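Local atomic coordinates of BpsB (PgaB), Poly-beta-1,6-N-acetyl-D-glucosamine N-deacetylase (Bordetella bronchiseptica RB50, PDB entry 5BU6), a protein that probably removes N-acetyl groups from the biofilm exopolysaccharide poly-beta-1,6-N-acetyl-D-glucosamine, acting as a metal-dependent family 4 carbohydrate esterase. Residues Val15-Asp20 / Thr81-Tyr86; Val105-Thr110 / Ala152-Asn157; Leu148-Ser153 / Ile215-Trp220. The protein carries 5 engineered substitutions. One frame throughout, in Å; residues are numbered along the deposited sequence.

Interaction 1: Val15-Asp20 / Thr81-Tyr86. Engineered in segment 15-20: Ser17 (natural residue Cys). With NI (nickel (II) ion), chain C.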
ATOM      1  N   VAL A  15      -5.484   9.594   6.059  1.00 36.30           N
ATOM      2  CA  VAL A  15      -5.207   8.712   4.916  1.00 31.89           C
ATOM      3  C   VAL A  15      -6.300   7.644   4.893  1.00 42.25           C
ATOM      4  O   VAL A  15      -6.660   7.081   5.934  1.00 37.05           O
ATOM      5  CB  VAL A  15      -3.827   8.043   4.989  1.00 37.93           C
ATOM      6  CG1 VAL A  15      -3.583   7.144   3.775  1.00 31.93           C
ATOM      7  CG2 VAL A  15      -2.717   9.092   5.076  1.00 39.48           C
ATOM      8  N   LEU A  16      -6.825   7.382   3.704  1.00 34.75           N
ATOM      9  CA  LEU A  16      -7.930   6.463   3.540  1.00 38.89           C
ATOM     10  C   LEU A  16      -7.509   5.396   2.552  1.00 42.05           C
ATOM     11  O   LEU A  16      -7.276   5.681   1.384  1.00 46.85           O
ATOM     12  CB  LEU A  16      -9.174   7.234   3.067  1.00 42.44           C
ATOM     13  CG  LEU A  16     -10.557   6.598   3.105  1.00 51.35           C
ATOM     14  CD1 LEU A  16     -10.961   6.238   4.534  1.00 53.12           C
ATOM     15  CD2 LEU A  16     -11.573   7.527   2.449  1.00 47.92           C
ATOM     16  N   SER A  17      -7.371   4.168   3.030  1.00 36.09           N
ATOM     17  CA  SER A  17      -6.944   3.068   2.182  1.00 40.96           C
ATOM     18  C   SER A  17      -8.194   2.312   1.694  1.00 43.83           C
ATOM     19  O   SER A  17      -9.019   1.899   2.494  1.00 43.44           O
ATOM     20  CB  SER A  17      -5.992   2.165   2.959  1.00 45.03           C
ATOM     21  OG  SER A  17      -5.566   1.047   2.202  1.00 64.35           O
ATOM     22  N   MET A  18      -8.351   2.183   0.382  1.00 37.67           N
ATOM     23  CA  MET A  18      -9.588   1.671  -0.195  1.00 43.00           C
ATOM     24  C   MET A  18      -9.393   0.257  -0.719  1.00 37.54           C
ATOM     25  O   MET A  18      -8.457  -0.009  -1.458  1.00 44.10           O
ATOM     26  CB  MET A  18     -10.068   2.562  -1.334  1.00 51.36           C
ATOM     27  CG  MET A  18     -11.346   3.288  -1.063  1.00 66.03           C
ATOM     28  SD  MET A  18     -11.037   4.717  -0.030  1.00 59.44           S
ATOM     29  CE  MET A  18      -9.841   5.597  -1.024  1.00 59.78           C
ATOM     30  N   HIS A  19     -10.306  -0.632  -0.358  1.00 40.84           N
ATOM     31  CA  HIS A  19     -10.186  -2.044  -0.720  1.00 48.53           C
ATOM     32  C   HIS A  19     -11.476  -2.476  -1.421  1.00 44.91           C
ATOM     33  O   HIS A  19     -12.569  -2.258  -0.901  1.00 42.71           O
ATOM     34  CB  HIS A  19      -9.914  -2.870   0.550  1.00 59.77           C
ATOM     35  CG  HIS A  19      -9.759  -4.343   0.319  1.00 75.49           C
ATOM     36  ND1 HIS A  19      -8.604  -4.903  -0.187  1.00 79.89           N
ATOM     37  CD2 HIS A  19     -10.604  -5.375   0.560  1.00 79.62           C
ATOM     38  CE1 HIS A  19      -8.750  -6.214  -0.262  1.00 85.34           C
ATOM     39  NE2 HIS A  19      -9.954  -6.527   0.183  1.00 86.14           N
ATOM     40  N   ASP A  20     -11.352  -3.040  -2.612  1.00 45.25           N
ATOM     41  CA  ASP A  20     -12.511  -3.554  -3.339  1.00 47.26           C
ATOM     42  C   ASP A  20     -12.931  -4.868  -2.690  1.00 49.55           C
ATOM     43  O   ASP A  20     -12.142  -5.807  -2.608  1.00 51.58           O
ATOM     44  CB  ASP A  20     -12.170  -3.748  -4.822  1.00 49.38           C
ATOM     45  CG  ASP A  20     -13.383  -4.092  -5.680  1.00 61.44           C
ATOM     46  OD1 ASP A  20     -14.355  -4.708  -5.185  1.00 52.47           O
ATOM     47  OD2 ASP A  20     -13.343  -3.759  -6.884  1.00 63.12           O
ATOM     48  N   THR A  81      -5.528   6.038  -1.016  1.00 29.36           N
ATOM     49  CA  THR A  81      -4.592   5.026  -1.467  1.00 25.69           C
ATOM     50  C   THR A  81      -5.348   3.766  -1.918  1.00 31.15           C
ATOM     51  O   THR A  81      -6.392   3.420  -1.347  1.00 34.14           O
ATOM     52  CB  THR A  81      -3.566   4.658  -0.369  1.00 33.64           C
ATOM     53  OG1 THR A  81      -4.200   3.897   0.662  1.00 39.07           O
ATOM     54  CG2 THR A  81      -2.947   5.936   0.246  1.00 35.13           C
ATOM     55  N   PHE A  82      -4.830   3.152  -2.975  1.00 28.26           N
ATOM     56  CA  PHE A  82      -5.393   1.956  -3.604  1.00 40.28           C
ATOM     57  C   PHE A  82      -4.269   0.929  -3.800  1.00 41.19           C
ATOM     58  O   PHE A  82      -3.424   1.107  -4.674  1.00 45.62           O
ATOM     59  CB  PHE A  82      -6.036   2.306  -4.951  1.00 31.77           C
ATOM     60  CG  PHE A  82      -7.159   3.292  -4.841  1.00 35.14           C
ATOM     61  CD1 PHE A  82      -6.901   4.662  -4.855  1.00 34.84           C
ATOM     62  CD2 PHE A  82      -8.467   2.854  -4.700  1.00 32.66           C
ATOM     63  CE1 PHE A  82      -7.932   5.582  -4.733  1.00 36.79           C
ATOM     64  CE2 PHE A  82      -9.515   3.761  -4.580  1.00 36.21           C
ATOM     65  CZ  PHE A  82      -9.242   5.139  -4.596  1.00 35.51           C
ATOM     66  N   ASP A  83      -4.230  -0.125  -2.990  1.00 33.24           N
ATOM     67  CA  ASP A  83      -3.114  -1.078  -3.090  1.00 40.25           C
ATOM     68  C   ASP A  83      -3.516  -2.376  -3.795  1.00 42.14           C
ATOM     69  O   ASP A  83      -4.699  -2.652  -3.948  1.00 43.36           O
ATOM     70  CB  ASP A  83      -2.540  -1.411  -1.710  1.00 62.09           C
ATOM     71  CG  ASP A  83      -2.960  -0.424  -0.630  1.00 84.98           C
ATOM     72  OD1 ASP A  83      -2.743   0.794  -0.808  1.00 86.02           O
ATOM     73  OD2 ASP A  83      -3.497  -0.879   0.407  1.00 92.77           O
ATOM     74  N   ASP A  84      -2.498  -3.124  -4.231  1.00 33.10           N
ATOM     75  CA  ASP A  84      -2.555  -4.521  -4.700  1.00 38.14           C
ATOM     76  C   ASP A  84      -2.519  -4.590  -6.220  1.00 34.61           C
ATOM     77  O   ASP A  84      -2.167  -5.621  -6.782  1.00 37.87           O
ATOM     78  CB  ASP A  84      -3.770  -5.291  -4.185  1.00 33.18           C
ATOM     79  CG  ASP A  84      -3.672  -5.649  -2.713  1.00 38.93           C
ATOM     80  OD1 ASP A  84      -2.747  -5.176  -2.030  1.00 33.92           O
ATOM     81  OD2 ASP A  84      -4.545  -6.404  -2.225  1.00 44.86           O
ATOM     82  N   GLY A  85      -2.873  -3.497  -6.887  1.00 32.23           N
ATOM     83  CA  GLY A  85      -2.659  -3.401  -8.320  1.00 33.13           C
ATOM     84  C   GLY A  85      -3.578  -4.262  -9.179  1.00 34.41           C
ATOM     85  O   GLY A  85      -3.218  -4.645 -10.295  1.00 34.92           O
ATOM     86  N   TYR A  86      -4.764  -4.570  -8.675  1.00 26.31           N
ATOM     87  CA  TYR A  86      -5.748  -5.283  -9.493  1.00 29.21           C
ATOM     88  C   TYR A  86      -6.213  -4.444 -10.697  1.00 33.10           C
ATOM     89  O   TYR A  86      -6.067  -3.227 -10.696  1.00 35.04           O
ATOM     90  CB  TYR A  86      -6.935  -5.709  -8.634  1.00 32.54           C
ATOM     91  CG  TYR A  86      -6.655  -6.940  -7.786  1.00 35.12           C
ATOM     92  CD1 TYR A  86      -6.765  -8.226  -8.327  1.00 40.41           C
ATOM     93  CD2 TYR A  86      -6.292  -6.828  -6.455  1.00 35.54           C
ATOM     94  CE1 TYR A  86      -6.521  -9.347  -7.555  1.00 44.00           C
ATOM     95  CE2 TYR A  86      -6.044  -7.945  -5.675  1.00 36.89           C
ATOM     96  CZ  TYR A  86      -6.159  -9.198  -6.226  1.00 40.49           C
ATOM     97  OH  TYR A  86      -5.911 -10.311  -5.448  1.00 44.79           O
TER
HETATM   98 NI    NI C 401      -2.486  -5.237   0.049  1.00 34.40          NI
HETATM   99  O   HOH W   1      -7.386  -1.192  -3.635  1.00 45.73           O
HETATM  100  O   HOH W   2      -3.768  -3.542   0.067  1.00 43.40           O
HETATM  101  O   HOH W   3      -4.375  -6.282   0.240  1.00 33.61           O
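Two neighbouring parallel strands of the central sheet of the polysaccharide deacetylase fold meet here, and the second runs straight into the nickel site. Their short axes diverge by 39°, so the backbone ladder is brief: Thr81 N donates to Leu16 O at 3.0 Å, and Met18 N returns a bond to Thr81 O at 2.9 Å, arriving almost along the carbonyl axis. Ser17, an engineered residue in place of cysteine, shares one face of the sheet with Thr81. The Thr81 hydroxyl sits between its own backbone N and carbonyl carbon, which lays OG1 against Ser17 CB at 3.4 Å and leaves CG2 to meet Val15 CG1. On the opposite face Met18 and Phe82 run side by side; Met18 CB lies 3.5 Å from Phe82 CE2, while the bends at chi2 and chi3 bring Met18 CE back to Phe82 CZ.

The paired Thr81 and Phe82 open the Thr-Phe-Asp-Asp-Gly motif of family 4 esterases, whose aspartates follow where the strands splay. There a water donates to both Met18 O and Asp83 O. Asp84 OD1 binds nickel at 2.1 Å. Asp84 OD2 accepts from one metal-bound water. Asp83 OD2 takes a bond of 2.7 Å from the other, water 2, consistent with the general-base role of the first aspartate of this motif in related esterases. His154 and His159 supply the remaining protein ligands of the nickel.

Interaction 2: Val105-Thr110 / Ala152-Asn157. With NI (nickel (II) ion), chain C.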
ATOM      1  N   VAL A 105      -2.519   7.471  -4.269  1.00 31.71           N
ATOM      2  CA  VAL A 105      -1.359   6.583  -4.244  1.00 29.25           C
ATOM      3  C   VAL A 105      -1.816   5.200  -4.721  1.00 27.64           C
ATOM      4  O   VAL A 105      -2.845   4.712  -4.259  1.00 29.29           O
ATOM      5  CB  VAL A 105      -0.777   6.452  -2.825  1.00 32.34           C
ATOM      6  CG1 VAL A 105       0.453   5.529  -2.818  1.00 33.10           C
ATOM      7  CG2 VAL A 105      -0.451   7.818  -2.287  1.00 37.26           C
ATOM      8  N   VAL A 106      -1.064   4.588  -5.627  1.00 27.36           N
ATOM      9  CA  VAL A 106      -1.316   3.200  -6.015  1.00 33.26           C
ATOM     10  C   VAL A 106      -0.088   2.378  -5.617  1.00 33.26           C
ATOM     11  O   VAL A 106       1.013   2.690  -6.038  1.00 30.90           O
ATOM     12  CB  VAL A 106      -1.578   3.064  -7.529  1.00 32.02           C
ATOM     13  CG1 VAL A 106      -1.679   1.578  -7.929  1.00 37.97           C
ATOM     14  CG2 VAL A 106      -2.839   3.833  -7.932  1.00 31.57           C
ATOM     15  N   ALA A 107      -0.272   1.359  -4.789  1.00 31.57           N
ATOM     16  CA  ALA A 107       0.856   0.585  -4.274  1.00 31.74           C
ATOM     17  C   ALA A 107       0.849  -0.785  -4.950  1.00 32.06           C
ATOM     18  O   ALA A 107      -0.174  -1.495  -4.937  1.00 31.67           O
ATOM     19  CB  ALA A 107       0.783   0.457  -2.753  1.00 34.27           C
ATOM     20  N   VAL A 108       1.984  -1.119  -5.552  1.00 32.51           N
ATOM     21  CA  VAL A 108       2.140  -2.264  -6.445  1.00 32.29           C
ATOM     22  C   VAL A 108       2.851  -3.423  -5.757  1.00 30.75           C
ATOM     23  O   VAL A 108       3.907  -3.211  -5.199  1.00 27.72           O
ATOM     24  CB  VAL A 108       2.966  -1.832  -7.684  1.00 39.96           C
ATOM     25  CG1 VAL A 108       3.311  -3.006  -8.567  1.00 35.01           C
ATOM     26  CG2 VAL A 108       2.230  -0.729  -8.447  1.00 50.70           C
ATOM     27  N   VAL A 109       2.289  -4.633  -5.771  1.00 33.79           N
ATOM     28  CA  VAL A 109       3.049  -5.808  -5.329  1.00 30.10           C
ATOM     29  C   VAL A 109       3.792  -6.314  -6.557  1.00 31.81           C
ATOM     30  O   VAL A 109       3.178  -6.862  -7.472  1.00 30.16           O
ATOM     31  CB  VAL A 109       2.172  -6.932  -4.768  1.00 30.79           C
ATOM     32  CG1 VAL A 109       3.053  -8.075  -4.278  1.00 29.29           C
ATOM     33  CG2 VAL A 109       1.267  -6.412  -3.637  1.00 28.79           C
ATOM     34  N   THR A 110       5.094  -6.101  -6.625  1.00 28.51           N
ATOM     35  CA  THR A 110       5.731  -6.223  -7.933  1.00 31.25           C
ATOM     36  C   THR A 110       5.909  -7.684  -8.371  1.00 32.40           C
ATOM     37  O   THR A 110       6.037  -7.953  -9.554  1.00 37.45           O
ATOM     38  CB  THR A 110       7.078  -5.468  -7.988  1.00 30.35           C
ATOM     39  OG1 THR A 110       7.954  -5.922  -6.954  1.00 31.62           O
ATOM     40  CG2 THR A 110       6.839  -3.965  -7.815  1.00 29.01           C
ATOM     41  N   ALA A 152       3.740   3.553  -5.459  1.00 27.95           N
ATOM     42  CA  ALA A 152       4.438   3.148  -4.258  1.00 28.94           C
ATOM     43  C   ALA A 152       4.708   1.654  -4.319  1.00 29.05           C
ATOM     44  O   ALA A 152       4.072   0.944  -5.086  1.00 32.04           O
ATOM     45  CB  ALA A 152       3.597   3.483  -3.014  1.00 28.86           C
ATOM     46  N   SER A 153       5.643   1.185  -3.508  1.00 31.62           N
ATOM     47  CA  SER A 153       5.846  -0.246  -3.334  1.00 30.60           C
ATOM     48  C   SER A 153       4.823  -0.810  -2.356  1.00 32.66           C
ATOM     49  O   SER A 153       4.590  -0.230  -1.293  1.00 26.77           O
ATOM     50  CB  SER A 153       7.261  -0.532  -2.837  1.00 31.42           C
ATOM     51  OG  SER A 153       7.472  -1.903  -2.567  1.00 30.91           O
ATOM     52  N   HIS A 154       4.229  -1.947  -2.721  1.00 28.92           N
ATOM     53  CA  HIS A 154       3.478  -2.781  -1.771  1.00 32.12           C
ATOM     54  C   HIS A 154       4.285  -4.045  -1.490  1.00 34.67           C
ATOM     55  O   HIS A 154       3.716  -5.095  -1.209  1.00 35.80           O
ATOM     56  CB  HIS A 154       2.085  -3.124  -2.332  1.00 30.81           C
ATOM     57  CG  HIS A 154       1.057  -3.390  -1.284  1.00 26.99           C
ATOM     58  ND1 HIS A 154       1.229  -3.032   0.039  1.00 28.34           N
ATOM     59  CD2 HIS A 154      -0.155  -3.990  -1.357  1.00 28.89           C
ATOM     60  CE1 HIS A 154       0.168  -3.406   0.736  1.00 31.43           C
ATOM     61  NE2 HIS A 154      -0.694  -3.972  -0.091  1.00 24.78           N
ATOM     62  N   SER A 155       5.612  -3.895  -1.562  1.00 33.82           N
ATOM     63  CA  SER A 155       6.649  -4.949  -1.475  1.00 33.47           C
ATOM     64  C   SER A 155       6.781  -5.685  -2.814  1.00 34.41           C
ATOM     65  O   SER A 155       5.978  -5.495  -3.713  1.00 34.05           O
ATOM     66  CB  SER A 155       6.393  -5.961  -0.345  1.00 29.64           C
ATOM     67  OG  SER A 155       5.471  -6.973  -0.743  1.00 31.82           O
ATOM     68  N   HIS A 156       7.825  -6.491  -2.943  1.00 35.41           N
ATOM     69  CA  HIS A 156       7.961  -7.402  -4.082  1.00 36.83           C
ATOM     70  C   HIS A 156       7.183  -8.674  -3.774  1.00 33.52           C
ATOM     71  O   HIS A 156       6.215  -8.980  -4.433  1.00 31.17           O
ATOM     72  CB  HIS A 156       9.435  -7.726  -4.378  1.00 38.65           C
ATOM     73  CG  HIS A 156       9.637  -8.637  -5.555  1.00 32.00           C
ATOM     74  ND1 HIS A 156       9.201  -8.325  -6.823  1.00 29.87           N
ATOM     75  CD2 HIS A 156      10.222  -9.855  -5.648  1.00 37.86           C
ATOM     76  CE1 HIS A 156       9.514  -9.307  -7.649  1.00 31.13           C
ATOM     77  NE2 HIS A 156      10.129 -10.253  -6.960  1.00 38.44           N
ATOM     78  N   ASN A 157       7.600  -9.390  -2.745  1.00 32.31           N
ATOM     79  CA  ASN A 157       6.950 -10.642  -2.383  1.00 37.91           C
ATOM     80  C   ASN A 157       6.744 -10.763  -0.874  1.00 35.24           C
ATOM     81  O   ASN A 157       7.007 -11.791  -0.287  1.00 41.45           O
ATOM     82  CB  ASN A 157       7.770 -11.819  -2.913  1.00 38.92           C
ATOM     83  CG  ASN A 157       7.024 -13.131  -2.864  1.00 42.54           C
ATOM     84  OD1 ASN A 157       5.784 -13.165  -2.832  1.00 41.10           O
ATOM     85  ND2 ASN A 157       7.773 -14.225  -2.846  1.00 44.63           N
TER
HETATM   86 NI    NI C 401      -2.486  -5.237   0.049  1.00 34.40          NI
HETATM   87  O   HOH W   2      -3.768  -3.542   0.067  1.00 43.40           O
HETATM   88  O   HOH W   3      -4.375  -6.282   0.240  1.00 33.61           O
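His154 swings its imidazole off the end of strand 149-153 toward the nickel, with CG anti to the backbone N, and NE2 binds the metal at 2.2 Å. The ring is approached obliquely by Val109, whose CG2 lies 3.6 Å from His154 CD2, and by Ala107, whose CB lies 4.1 Å from His154 CG. Both belong to the parallel neighbouring strand 104-108 or its end. A regular parallel ladder joins the two: Ala152 N donates to Val106 O, Val108 N to Ala152 O, and His154 N to Val108 O at 2.8 Å, from 52° above the carbonyl plane. Past the strand ends, Thr110 N bonds to Ser155 O at 3.1 Å.

Val109 is the N-cap of helix 110-113, and the next residue carries the side-chain hydrogen bond across the segments. Thr110 and His156 cross at about a right angle; Thr110 OG1, in the crowded position between its N and carbonyl carbon, comes to the ring edge near its plane and hydrogen-bonds His156 ND1 at 2.7 Å, either atom being the possible donor. Just before His154, Ser153 OG accepts from Ser155 N in an ST turn and also bonds Ser203 OG of helix 189-211; Ser155 OG donates to His154 O.

His154 ND1 bonds to the backbone oxygen of Val219, which would fix the rotation of the imidazole and probably make NE2 a better ligand.

Interaction 3: Leu148-Ser153 / Ile215-Trp220. With EDO (1,2-ethanediol), chain J.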
ATOM      1  N   LEU A 148      -1.856  12.402 -11.683  1.00 37.97           N
ATOM      2  CA  LEU A 148      -2.784  12.213 -10.577  1.00 36.80           C
ATOM      3  C   LEU A 148      -2.324  11.132  -9.609  1.00 35.49           C
ATOM      4  O   LEU A 148      -2.786  11.085  -8.488  1.00 39.27           O
ATOM      5  CB  LEU A 148      -4.173  11.836 -11.090  1.00 42.79           C
ATOM      6  CG  LEU A 148      -4.962  12.815 -11.948  1.00 46.94           C
ATOM      7  CD1 LEU A 148      -6.103  12.056 -12.599  1.00 50.55           C
ATOM      8  CD2 LEU A 148      -5.489  13.953 -11.089  1.00 49.06           C
ATOM      9  N   VAL A 149      -1.425  10.257 -10.044  1.00 34.56           N
ATOM     10  CA  VAL A 149      -1.163   9.043  -9.283  1.00 30.40           C
ATOM     11  C   VAL A 149       0.302   8.921  -8.877  1.00 33.20           C
ATOM     12  O   VAL A 149       1.182   9.021  -9.711  1.00 36.96           O
ATOM     13  CB  VAL A 149      -1.563   7.804 -10.102  1.00 34.13           C
ATOM     14  CG1 VAL A 149      -1.079   6.532  -9.436  1.00 32.92           C
ATOM     15  CG2 VAL A 149      -3.077   7.779 -10.330  1.00 33.91           C
ATOM     16  N   GLU A 150       0.542   8.680  -7.597  1.00 33.40           N
ATOM     17  CA  GLU A 150       1.882   8.389  -7.070  1.00 33.89           C
ATOM     18  C   GLU A 150       2.003   6.880  -6.948  1.00 36.59           C
ATOM     19  O   GLU A 150       1.153   6.234  -6.334  1.00 35.45           O
ATOM     20  CB  GLU A 150       2.082   9.038  -5.702  1.00 35.35           C
ATOM     21  CG  GLU A 150       3.299   8.554  -4.922  1.00 60.53           C
ATOM     22  CD  GLU A 150       4.456   9.547  -4.952  1.00 86.58           C
ATOM     23  OE1 GLU A 150       4.300  10.638  -5.542  1.00 95.61           O
ATOM     24  OE2 GLU A 150       5.524   9.238  -4.379  1.00 90.87           O
ATOM     25  N   LEU A 151       3.043   6.310  -7.536  1.00 32.95           N
ATOM     26  CA  LEU A 151       3.266   4.873  -7.410  1.00 29.56           C
ATOM     27  C   LEU A 151       4.103   4.607  -6.168  1.00 27.46           C
ATOM     28  O   LEU A 151       5.052   5.346  -5.852  1.00 31.04           O
ATOM     29  CB  LEU A 151       3.960   4.316  -8.654  1.00 33.90           C
ATOM     30  CG  LEU A 151       3.197   4.351  -9.979  1.00 38.25           C
ATOM     31  CD1 LEU A 151       3.978   3.592 -11.063  1.00 34.79           C
ATOM     32  CD2 LEU A 151       1.796   3.795  -9.830  1.00 38.80           C
ATOM     33  N   ALA A 152       3.740   3.553  -5.459  1.00 27.95           N
ATOM     34  CA  ALA A 152       4.438   3.148  -4.258  1.00 28.94           C
ATOM     35  C   ALA A 152       4.708   1.654  -4.319  1.00 29.05           C
ATOM     36  O   ALA A 152       4.072   0.944  -5.086  1.00 32.04           O
ATOM     37  CB  ALA A 152       3.597   3.483  -3.014  1.00 28.86           C
ATOM     38  N   SER A 153       5.643   1.185  -3.508  1.00 31.62           N
ATOM     39  CA  SER A 153       5.846  -0.246  -3.334  1.00 30.60           C
ATOM     40  C   SER A 153       4.823  -0.810  -2.356  1.00 32.66           C
ATOM     41  O   SER A 153       4.590  -0.230  -1.293  1.00 26.77           O
ATOM     42  CB  SER A 153       7.261  -0.532  -2.837  1.00 31.42           C
ATOM     43  OG  SER A 153       7.472  -1.903  -2.567  1.00 30.91           O
ATOM     44  N   ILE A 215      10.309   5.464  -6.876  1.00 33.55           N
ATOM     45  CA  ILE A 215       9.361   5.501  -5.770  1.00 31.44           C
ATOM     46  C   ILE A 215      10.079   5.996  -4.519  1.00 33.09           C
ATOM     47  O   ILE A 215      11.311   5.972  -4.449  1.00 36.00           O
ATOM     48  CB  ILE A 215       8.735   4.154  -5.469  1.00 34.50           C
ATOM     49  CG1 ILE A 215       9.806   3.143  -5.053  1.00 40.16           C
ATOM     50  CG2 ILE A 215       7.955   3.660  -6.657  1.00 32.16           C
ATOM     51  CD1 ILE A 215       9.208   1.920  -4.380  1.00 31.61           C
ATOM     52  N   ARG A 216       9.301   6.431  -3.535  1.00 32.62           N
ATOM     53  CA  ARG A 216       9.883   6.927  -2.303  1.00 43.33           C
ATOM     54  C   ARG A 216       9.079   6.480  -1.099  1.00 36.92           C
ATOM     55  O   ARG A 216       9.332   6.925   0.011  1.00 35.93           O
ATOM     56  CB  ARG A 216       9.981   8.451  -2.337  1.00 45.27           C
ATOM     57  CG  ARG A 216       8.732   9.113  -2.841  1.00 47.87           C
ATOM     58  CD  ARG A 216       8.929  10.598  -3.091  1.00 57.06           C
ATOM     59  NE  ARG A 216       7.798  11.123  -3.846  1.00 59.79           N
ATOM     60  CZ  ARG A 216       7.673  12.384  -4.239  1.00 63.32           C
ATOM     61  NH1 ARG A 216       6.600  12.754  -4.921  1.00 61.72           N
ATOM     62  NH2 ARG A 216       8.612  13.273  -3.950  1.00 60.94           N
ATOM     63  N   SER A 217       8.120   5.582  -1.319  1.00 30.13           N
ATOM     64  CA  SER A 217       7.253   5.160  -0.237  1.00 34.17           C
ATOM     65  C   SER A 217       6.952   3.661  -0.293  1.00 31.83           C
ATOM     66  O   SER A 217       6.973   3.059  -1.378  1.00 26.79           O
ATOM     67  CB  SER A 217       5.948   5.966  -0.282  1.00 39.29           C
ATOM     68  OG  SER A 217       5.366   5.884  -1.571  1.00 44.33           O
ATOM     69  N   ILE A 218       6.700   3.073   0.877  1.00 30.98           N
ATOM     70  CA  ILE A 218       6.293   1.669   1.005  1.00 30.64           C
ATOM     71  C   ILE A 218       5.004   1.588   1.785  1.00 34.88           C
ATOM     72  O   ILE A 218       4.860   2.210   2.858  1.00 37.89           O
ATOM     73  CB  ILE A 218       7.380   0.813   1.713  1.00 32.56           C
ATOM     74  CG1 ILE A 218       6.826  -0.553   2.112  1.00 34.66           C
ATOM     75  CG2 ILE A 218       7.891   1.493   2.970  1.00 37.82           C
ATOM     76  CD1 ILE A 218       6.692  -1.495   0.965  1.00 33.80           C
ATOM     77  N   VAL A 219       4.038   0.864   1.237  1.00 30.54           N
ATOM     78  CA  VAL A 219       2.817   0.544   1.960  1.00 27.92           C
ATOM     79  C   VAL A 219       2.971  -0.878   2.448  1.00 30.69           C
ATOM     80  O   VAL A 219       2.974  -1.797   1.640  1.00 28.02           O
ATOM     81  CB  VAL A 219       1.547   0.632   1.081  1.00 31.24           C
ATOM     82  CG1 VAL A 219       0.281   0.268   1.929  1.00 32.84           C
ATOM     83  CG2 VAL A 219       1.402   2.033   0.476  1.00 34.54           C
ATOM     84  N   TRP A 220       3.120  -1.057   3.752  1.00 29.11           N
ATOM     85  CA  TRP A 220       3.420  -2.363   4.308  1.00 27.73           C
ATOM     86  C   TRP A 220       2.199  -3.283   4.196  1.00 26.30           C
ATOM     87  O   TRP A 220       1.151  -2.953   4.714  1.00 31.36           O
ATOM     88  CB  TRP A 220       3.844  -2.209   5.778  1.00 33.58           C
ATOM     89  CG  TRP A 220       5.163  -1.438   5.956  1.00 31.31           C
ATOM     90  CD1 TRP A 220       5.323  -0.154   6.447  1.00 34.90           C
ATOM     91  CD2 TRP A 220       6.474  -1.925   5.676  1.00 33.94           C
ATOM     92  NE1 TRP A 220       6.662   0.181   6.466  1.00 34.83           N
ATOM     93  CE2 TRP A 220       7.392  -0.887   5.996  1.00 30.90           C
ATOM     94  CE3 TRP A 220       6.973  -3.141   5.166  1.00 35.86           C
ATOM     95  CZ2 TRP A 220       8.768  -1.033   5.836  1.00 29.39           C
ATOM     96  CZ3 TRP A 220       8.348  -3.281   5.007  1.00 34.19           C
ATOM     97  CH2 TRP A 220       9.228  -2.227   5.330  1.00 35.56           C
TER
HETATM   98  C1  EDO J 408       1.630  12.502  -7.618  1.00 49.41           C
HETATM   99  O1  EDO J 408       0.243  12.536  -7.261  1.00 44.47           O
HETATM  100  C2  EDO J 408       2.424  13.408  -6.672  1.00 50.51           C
HETATM  101  O2  EDO J 408       2.591  12.813  -5.374  1.00 38.68           O
HETATM  102  O   HOH W   4       6.460   6.656  -3.887  1.00 36.48           O
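Strands 149-153 and 217-219 converge at 64° and touch through a single bridge at Ser153 and Ile218, where Ser153 N donates to Ser217 O at 3.1 Å and Ser153 O receives Val219 N at 2.8 Å, nearly along the carbonyl axis. The tips of two isoleucines flank this junction. Ile215 places CG1 in the crowded position between its backbone N and carbonyl carbon, which drives CD1 against Ser153 CB at 3.5 Å, tighter than an ordinary carbon contact. From the other branch CG2 rests on Leu151 O. Ile218 bends its CD1 back to Ser153 O, and its CG1 lies over the centre of one face of the Trp220 ring. Ser217 turns its hydroxyl onto Ala152 CB.

Farther out, Glu150 and Arg216 cross at about a right angle, yet their carboxylate and guanidinium planes are only 14° apart. The arginine, extended from CG to NE, grips side-on: NE donates to Glu150 OE2 at 3.0 Å and NH1 to Glu150 OE1 at 3.2 Å, each along a nearly straight line to a syn lone pair. Arg216 NH1 also bonds to Gln61. A water links the salt bridge to the backbone, donating to Glu150 OE2 and Leu151 O and accepting from Arg216 N and Ser217 OG. A 1,2-ethanediol, probably from the crystallisation liquor, donates to Glu150 OE1.

With donors on both oxygens, the carboxylate of Glu150 is probably held ionised, and the two-point, coplanar grip would resist rotation of either charged group.

In the fold
All three contacts are largely buried and meet in or beside one sheet, in which strands 14-20, 77-83, 104-108 and 149-153 are successive neighbours. Interactions 1 and 2 are probably stitched together by backbone hydrogen bonds from Phe82 N to Val105 O and from Asp84 N to Ala107 O, and both end at the same nickel, one giving a carboxylate and the other an imidazole. Interaction 3 shares Ala152 and Ser153 with interaction 2 and adds strand 217-219, joined to strand 149-153 by a single bridge and paired with strand 240-242. The chemistry shifts with place: metal coordination at the C-terminal strand ends, and a salt bridge with partly exposed charges in interaction 3.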